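Local coordinates for flagellar hook-associated protein 3 (Bacillus cereus, PDB 5ZIY), which probably forms, as hook-associated protein FlgL, part of the junction between the flagellar hook and the flagellin filament, at residues N20-V34 against W122-R134. Residues are numbered along the deposited sequence; the frame is centred on the assembly and turned at random.
With ZN (zinc ion), chain C.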
# COMPACT_ATOMS: atom_id res chain seq x y z
N ASN A 20 -20.82 8.51 21.24
CA ASN A 20 -19.56 7.77 21.07
C ASN A 20 -19.65 6.82 19.87
O ASN A 20 -18.71 6.72 19.08
CB ASN A 20 -19.22 7.00 22.32
CG ASN A 20 -18.53 7.87 23.38
OD1 ASN A 20 -18.73 7.70 24.59
ND2 ASN A 20 -17.66 8.78 22.92
N MET A 21 -20.81 6.18 19.71
CA MET A 21 -21.02 5.24 18.62
C MET A 21 -21.00 5.89 17.26
O MET A 21 -20.42 5.35 16.34
CB MET A 21 -22.35 4.51 18.80
CG MET A 21 -22.32 3.65 20.03
SD MET A 21 -23.64 2.48 20.06
CE MET A 21 -23.16 1.57 21.55
N GLU A 22 -21.66 7.03 17.14
CA GLU A 22 -21.58 7.84 15.92
C GLU A 22 -20.14 8.20 15.53
O GLU A 22 -19.76 8.10 14.35
CB GLU A 22 -22.37 9.14 16.07
N GLN A 23 -19.34 8.62 16.49
CA GLN A 23 -18.00 9.07 16.15
C GLN A 23 -17.19 7.87 15.71
O GLN A 23 -16.45 7.93 14.76
CB GLN A 23 -17.31 9.73 17.36
CG GLN A 23 -15.89 10.22 17.03
CD GLN A 23 -15.90 11.18 15.85
OE1 GLN A 23 -16.63 12.19 15.87
NE2 GLN A 23 -15.13 10.85 14.81
N MET A 24 -17.33 6.77 16.43
CA MET A 24 -16.64 5.55 16.07
C MET A 24 -17.00 5.06 14.66
O MET A 24 -16.14 4.60 13.94
CB MET A 24 -16.98 4.47 17.09
CG MET A 24 -16.24 3.18 16.85
SD MET A 24 -14.54 3.26 17.30
CE MET A 24 -14.13 1.48 17.36
N GLN A 25 -18.28 5.18 14.29
CA GLN A 25 -18.73 4.84 12.96
C GLN A 25 -18.05 5.68 11.87
O GLN A 25 -17.75 5.16 10.79
CB GLN A 25 -20.28 5.05 12.86
N LYS A 26 -17.86 6.97 12.14
CA LYS A 26 -17.14 7.83 11.20
C LYS A 26 -15.67 7.45 11.14
O LYS A 26 -15.09 7.38 10.08
CB LYS A 26 -17.30 9.30 11.58
CG LYS A 26 -18.67 9.80 11.23
CD LYS A 26 -19.20 10.85 12.19
CE LYS A 26 -18.66 12.24 11.94
NZ LYS A 26 -19.69 13.27 12.40
N ASP A 27 -15.09 7.19 12.30
CA ASP A 27 -13.68 6.83 12.38
C ASP A 27 -13.46 5.51 11.59
O ASP A 27 -12.48 5.38 10.84
CB ASP A 27 -13.29 6.63 13.83
CG ASP A 27 -13.14 7.94 14.60
OD1 ASP A 27 -13.25 9.05 13.98
OD2 ASP A 27 -12.85 7.83 15.84
N ILE A 28 -14.38 4.56 11.74
CA ILE A 28 -14.27 3.29 10.99
C ILE A 28 -14.43 3.58 9.49
O ILE A 28 -13.59 3.13 8.71
CB ILE A 28 -15.28 2.21 11.47
CG1 ILE A 28 -14.87 1.73 12.86
CG2 ILE A 28 -15.34 1.03 10.51
CD1 ILE A 28 -15.90 0.80 13.50
N ALA A 29 -15.45 4.34 9.09
CA ALA A 29 -15.58 4.71 7.67
C ALA A 29 -14.30 5.39 7.10
O ALA A 29 -13.80 5.01 6.07
CB ALA A 29 -16.86 5.57 7.41
N ASP A 30 -13.75 6.38 7.79
CA ASP A 30 -12.53 7.03 7.34
C ASP A 30 -11.39 6.06 7.20
O ASP A 30 -10.67 6.05 6.18
CB ASP A 30 -12.12 8.15 8.31
CG ASP A 30 -13.12 9.33 8.31
OD1 ASP A 30 -13.94 9.45 7.38
OD2 ASP A 30 -13.06 10.14 9.25
N SER A 31 -11.24 5.19 8.20
CA SER A 31 -10.14 4.26 8.22
C SER A 31 -10.25 3.25 7.11
O SER A 31 -9.23 2.90 6.51
CB SER A 31 -10.09 3.54 9.57
OG SER A 31 -9.92 4.51 10.60
N LYS A 32 -11.46 2.76 6.82
CA LYS A 32 -11.63 1.75 5.79
C LYS A 32 -11.32 2.33 4.42
O LYS A 32 -10.90 1.60 3.52
CB LYS A 32 -13.03 1.15 5.76
CG LYS A 32 -13.46 0.17 6.90
CD LYS A 32 -14.84 -0.51 6.51
N ASN A 33 -11.63 3.61 4.21
CA ASN A 33 -11.26 4.23 2.95
C ASN A 33 -9.70 4.24 2.75
O ASN A 33 -9.22 3.89 1.71
CB ASN A 33 -11.85 5.61 2.88
CG ASN A 33 -11.38 6.39 1.69
OD1 ASN A 33 -11.49 5.94 0.56
ND2 ASN A 33 -10.88 7.62 1.95
N VAL A 34 -8.95 4.61 3.77
CA VAL A 34 -7.50 4.66 3.66
C VAL A 34 -6.92 3.25 3.47
O VAL A 34 -6.07 3.02 2.62
CB VAL A 34 -6.91 5.33 4.89
CG1 VAL A 34 -5.45 5.07 5.00
CG2 VAL A 34 -7.18 6.84 4.83
N TRP A 122 -3.37 6.79 13.23
CA TRP A 122 -4.76 7.23 13.44
C TRP A 122 -5.30 6.37 14.61
O TRP A 122 -4.85 5.18 14.84
CB TRP A 122 -5.60 6.91 12.20
CG TRP A 122 -5.55 7.87 11.15
CD1 TRP A 122 -4.64 8.86 10.98
CD2 TRP A 122 -6.47 7.98 10.07
NE1 TRP A 122 -4.93 9.58 9.86
CE2 TRP A 122 -6.07 9.08 9.30
CE3 TRP A 122 -7.63 7.29 9.72
CZ2 TRP A 122 -6.73 9.47 8.15
CZ3 TRP A 122 -8.29 7.68 8.59
CH2 TRP A 122 -7.84 8.76 7.81
N LYS A 123 -6.21 6.96 15.35
CA LYS A 123 -6.68 6.36 16.56
C LYS A 123 -8.19 6.44 16.61
O LYS A 123 -8.75 7.49 16.55
CB LYS A 123 -6.04 7.08 17.71
CG LYS A 123 -6.50 6.65 19.03
CD LYS A 123 -5.71 7.36 20.09
CE LYS A 123 -6.45 7.37 21.38
NZ LYS A 123 -5.53 7.33 22.53
N LEU A 124 -8.84 5.30 16.66
CA LEU A 124 -10.28 5.26 16.76
C LEU A 124 -10.78 5.88 18.07
O LEU A 124 -10.01 6.00 19.02
CB LEU A 124 -10.76 3.79 16.70
CG LEU A 124 -11.08 3.18 15.35
CD1 LEU A 124 -10.17 3.72 14.28
CD2 LEU A 124 -11.10 1.61 15.45
N ASN A 125 -12.07 6.25 18.09
CA ASN A 125 -12.71 6.85 19.27
C ASN A 125 -12.58 6.00 20.52
O ASN A 125 -12.53 6.53 21.61
CB ASN A 125 -14.21 7.09 19.03
CG ASN A 125 -14.81 8.09 20.04
OD1 ASN A 125 -15.86 7.84 20.66
ND2 ASN A 125 -14.17 9.22 20.16
N ASP A 126 -12.58 4.67 20.34
CA ASP A 126 -12.45 3.72 21.44
C ASP A 126 -10.99 3.34 21.78
O ASP A 126 -10.76 2.38 22.51
CB ASP A 126 -13.23 2.41 21.13
CG ASP A 126 -12.49 1.48 20.16
OD1 ASP A 126 -11.52 1.92 19.54
OD2 ASP A 126 -12.88 0.30 19.99
N GLY A 127 -10.00 4.05 21.25
CA GLY A 127 -8.61 3.76 21.60
C GLY A 127 -7.78 2.94 20.63
O GLY A 127 -6.54 2.96 20.72
N TYR A 128 -8.42 2.23 19.68
CA TYR A 128 -7.66 1.39 18.74
C TYR A 128 -6.80 2.24 17.78
O TYR A 128 -7.30 3.11 17.10
CB TYR A 128 -8.59 0.46 17.95
CG TYR A 128 -7.86 -0.46 16.99
CD1 TYR A 128 -7.25 -1.66 17.42
CD2 TYR A 128 -7.78 -0.14 15.65
CE1 TYR A 128 -6.58 -2.52 16.49
CE2 TYR A 128 -7.09 -0.96 14.74
CZ TYR A 128 -6.51 -2.13 15.15
OH TYR A 128 -5.84 -2.87 14.16
N GLU A 129 -5.53 1.93 17.72
CA GLU A 129 -4.58 2.64 16.87
C GLU A 129 -3.99 1.81 15.76
O GLU A 129 -3.69 0.69 15.95
CB GLU A 129 -3.40 3.08 17.73
CG GLU A 129 -3.79 4.00 18.81
CD GLU A 129 -2.57 4.59 19.44
OE1 GLU A 129 -1.69 3.80 19.89
OE2 GLU A 129 -2.49 5.84 19.45
N PHE A 130 -3.81 2.41 14.60
CA PHE A 130 -3.09 1.76 13.50
C PHE A 130 -2.31 2.80 12.69
O PHE A 130 -2.55 4.00 12.80
CB PHE A 130 -4.03 1.01 12.59
CG PHE A 130 -4.88 1.89 11.74
CD1 PHE A 130 -5.98 2.54 12.27
CD2 PHE A 130 -4.61 2.05 10.39
CE1 PHE A 130 -6.78 3.33 11.46
CE2 PHE A 130 -5.38 2.88 9.60
CZ PHE A 130 -6.46 3.51 10.14
N LYS A 131 -1.37 2.31 11.89
CA LYS A 131 -0.58 3.14 11.00
C LYS A 131 -1.34 3.38 9.75
O LYS A 131 -1.59 2.44 9.01
CB LYS A 131 0.73 2.45 10.65
CG LYS A 131 1.58 2.14 11.89
CD LYS A 131 2.50 0.99 11.60
CE LYS A 131 3.46 0.68 12.78
NZ LYS A 131 4.38 1.85 12.93
N ALA A 132 -1.73 4.63 9.51
CA ALA A 132 -2.52 5.00 8.37
C ALA A 132 -1.61 5.39 7.18
O ALA A 132 -1.95 5.07 6.03
CB ALA A 132 -3.42 6.17 8.70
N PHE A 133 -0.53 6.15 7.46
CA PHE A 133 0.41 6.59 6.40
C PHE A 133 1.81 6.22 6.83
O PHE A 133 2.20 6.51 7.96
CB PHE A 133 0.28 8.08 6.12
CG PHE A 133 -1.12 8.49 5.79
CD1 PHE A 133 -1.55 8.48 4.48
CD2 PHE A 133 -2.00 8.87 6.78
CE1 PHE A 133 -2.83 8.83 4.16
CE2 PHE A 133 -3.33 9.23 6.45
CZ PHE A 133 -3.74 9.20 5.14
N ARG A 134 2.52 5.49 5.99
CA ARG A 134 3.76 4.83 6.46
C ARG A 134 4.91 5.20 5.61
O ARG A 134 4.72 5.54 4.46
CB ARG A 134 3.58 3.30 6.45
CG ARG A 134 2.62 2.82 7.48
CD ARG A 134 2.37 1.29 7.42
NE ARG A 134 3.46 0.53 7.99
CZ ARG A 134 3.41 -0.78 8.27
NH1 ARG A 134 2.32 -1.47 8.00
NH2 ARG A 134 4.46 -1.39 8.82
ZN ZN C . -1.04 6.29 20.99
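Asp27 reaches out of segment 20-34 of helix 8-60 to the turn of a beta hairpin: its OD2 accepts a weak, bent hydrogen bond from the backbone N of Asn125 (2.9 Å). Gln23 NE2, one helical turn earlier, holds the other oxygen, Asp27 OD1, at 2.7 Å from above the carboxylate plane, so each oxygen has a partner, the firmer being Gln23, which probably limits rotation of the carboxylate. The Asn125 side chain crosses those of Asn20 and Gln23 at about a right angle. With its CG anti to the backbone N (chi1 -162°), the amide lies over CB and CG of Gln23, and Asn125 OD1 accepts the other weak bond across the contact, from Asn20 ND2, the two amide planes turned 45° apart. Strands 120-123 and 129-133 form this two-stranded antiparallel hairpin, closed by a type I turn from Leu124 to Gly127 and an Asx turn in which Asp126 OD1 receives Tyr128 N; it rests on this helix of the flagellin-type N-terminal region. Under the turn, Met24 bends at chi2 (74°), which brings CE to 3.6 Å from Leu124 CD2 and beside the Asp126 carboxylate, while Leu197 of helix 162-204 also touches this methionine. Ser31 OG bonds back to Asp27 O, which Ser31 N reaches from the opposite face of the carbonyl plane; the same OG lies at the edge of the Phe130 ring, 3.5 Å from Phe130 CE1. Farther along, the Trp122 indole turns its edge to the helix backbone at Asp30 and Ser31, with Ala132 CB on one face. Val34 CG2 meets Trp122 CH2 at 3.6 Å and lies obliquely to the Phe133 ring near CZ, beside the classic bulge that Ala132 and Phe133 make opposite Val120.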